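Local coordinates for protein cysteine desulfurase (Thermococcus onnurineus, PDB 5B89) that probably catalyses the pyridoxal-phosphate-dependent removal of sulfur from L-cysteine, passing it to a sulfur carrier and releasing L-alanine, at residues B[186-192]-B[342-348]. Numbering follows the deposited sequence.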
# COMPACT_ATOMS: atom_id res chain seq x y z
N ALA B 186 22.81 -2.91 5.69
CA ALA B 186 23.85 -2.08 6.27
C ALA B 186 25.20 -2.60 5.98
O ALA B 186 26.12 -1.79 5.73
CB ALA B 186 23.66 -2.01 7.79
N LEU B 187 25.42 -3.91 6.12
CA LEU B 187 26.66 -4.54 5.84
C LEU B 187 26.91 -5.13 4.48
O LEU B 187 28.05 -5.28 4.04
CB LEU B 187 26.93 -5.72 6.83
CG LEU B 187 26.91 -5.31 8.27
CD1 LEU B 187 26.89 -6.53 9.20
CD2 LEU B 187 28.20 -4.52 8.57
N GLY B 188 25.85 -5.44 3.73
CA GLY B 188 25.99 -6.12 2.47
C GLY B 188 26.33 -7.60 2.47
O GLY B 188 26.47 -8.21 1.45
N VAL B 189 26.32 -8.17 3.66
CA VAL B 189 26.50 -9.61 3.73
C VAL B 189 25.37 -10.40 3.04
O VAL B 189 24.18 -10.03 3.28
CB VAL B 189 26.70 -10.15 5.19
CG1 VAL B 189 25.66 -9.69 6.16
CG2 VAL B 189 26.94 -11.63 5.17
N ILE B 190 25.76 -11.37 2.25
CA ILE B 190 24.82 -12.36 1.69
C ILE B 190 24.84 -13.55 2.59
O ILE B 190 25.81 -14.28 2.55
CB ILE B 190 25.13 -12.74 0.23
CG1 ILE B 190 25.33 -11.44 -0.69
CG2 ILE B 190 24.01 -13.64 -0.35
CD1 ILE B 190 25.85 -11.76 -2.02
N HIS B 191 23.78 -13.81 3.32
CA HIS B 191 23.76 -15.00 4.16
C HIS B 191 23.51 -16.28 3.39
O HIS B 191 23.03 -16.27 2.31
CB HIS B 191 22.70 -14.82 5.22
CG HIS B 191 23.00 -13.74 6.20
ND1 HIS B 191 22.14 -12.71 6.48
CD2 HIS B 191 24.10 -13.50 6.92
CE1 HIS B 191 22.68 -11.91 7.36
NE2 HIS B 191 23.87 -12.38 7.65
N GLU B 192 23.90 -17.39 4.01
CA GLU B 192 23.73 -18.71 3.43
C GLU B 192 22.30 -19.16 3.64
O GLU B 192 22.04 -20.07 4.33
CB GLU B 192 24.72 -19.69 4.06
CG GLU B 192 26.14 -19.16 4.00
CD GLU B 192 26.57 -18.26 5.20
OE1 GLU B 192 25.76 -17.67 5.94
OE2 GLU B 192 27.79 -18.13 5.36
N LYS B 342 30.50 -13.22 -0.98
CA LYS B 342 29.46 -13.11 0.04
C LYS B 342 29.08 -11.62 0.33
O LYS B 342 28.51 -11.30 1.39
CB LYS B 342 30.01 -13.72 1.44
CG LYS B 342 30.05 -15.23 1.58
CD LYS B 342 30.03 -15.48 3.10
CE LYS B 342 28.76 -15.00 3.88
NZ LYS B 342 28.75 -15.40 5.33
N HIS B 343 29.44 -10.68 -0.58
CA HIS B 343 29.21 -9.27 -0.37
C HIS B 343 28.38 -8.74 -1.55
O HIS B 343 28.79 -8.78 -2.72
CB HIS B 343 30.59 -8.53 -0.36
CG HIS B 343 30.60 -7.25 0.38
ND1 HIS B 343 29.75 -6.15 0.14
CD2 HIS B 343 31.34 -6.86 1.46
CE1 HIS B 343 30.02 -5.17 1.00
NE2 HIS B 343 30.95 -5.60 1.82
N ALA B 344 27.22 -8.23 -1.21
CA ALA B 344 26.33 -7.71 -2.20
C ALA B 344 26.73 -6.32 -2.63
O ALA B 344 27.74 -5.86 -2.26
CB ALA B 344 24.92 -7.72 -1.66
N GLY B 345 25.92 -5.68 -3.45
CA GLY B 345 26.23 -4.37 -3.97
C GLY B 345 26.01 -3.23 -3.04
O GLY B 345 25.33 -2.32 -3.35
N VAL B 346 26.59 -3.35 -1.88
CA VAL B 346 26.47 -2.43 -0.79
C VAL B 346 27.82 -2.26 -0.13
O VAL B 346 28.38 -3.24 0.26
CB VAL B 346 25.52 -2.98 0.29
CG1 VAL B 346 25.38 -2.02 1.44
CG2 VAL B 346 24.15 -3.30 -0.30
N VAL B 347 28.33 -1.02 -0.03
CA VAL B 347 29.60 -0.78 0.69
C VAL B 347 29.36 0.30 1.69
O VAL B 347 29.16 1.51 1.34
CB VAL B 347 30.68 -0.36 -0.32
CG1 VAL B 347 31.96 -0.12 0.49
CG2 VAL B 347 30.90 -1.43 -1.37
N SER B 348 29.34 -0.03 2.98
CA SER B 348 29.30 0.87 4.09
C SER B 348 30.74 1.12 4.51
O SER B 348 31.60 0.23 4.49
CB SER B 348 28.55 0.26 5.35
OG SER B 348 27.15 0.48 5.24
O HOH W 1 29.66 -2.98 3.21
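A single beta bridge, Val-189 with His-343, joins the loop entering helix 193-203 of the cofactor-binding domain to the lead-in to strand 346-349, an outer strand of the small four-stranded sheet. Two backbone bonds make it: Ala-344 N donates to Gly-188 O at 2.8 Å, and Ile-190 N reaches Lys-342 O at 2.9 Å. Alongside, Ile-190 CG1 packs on Ala-344 CB, 3.9 Å away. Lys-342 bends at chi3 (62°), and its NZ meets Glu-192 OE2 at 2.9 Å in a salt bridge, approaching from above the carboxylate plane. With an alanine in place of Glu-192, the Lys-342 ammonium is likely to lose this mate and its long chain would be freer to turn. The His-343 ring, lying obliquely near Leu-187 O, donates in its own plane from ND1 to Ala-344 O at 3.1 Å, a carbonyl that also accepts from Val-346 N across the inverse gamma turn at Gly-345. Farther along, Ser-348 OG donates to Ala-186 O in the carbonyl plane, and a water links Leu-187 O to Ser-348 N. The side chain of Ala-186 is about 7 Å from the bound alanine, that of Val-346 about 8 Å from pyridoxal phosphate. The contact is a junction between large and small domains beside the active site, as in class-V aminotransferase-fold enzymes.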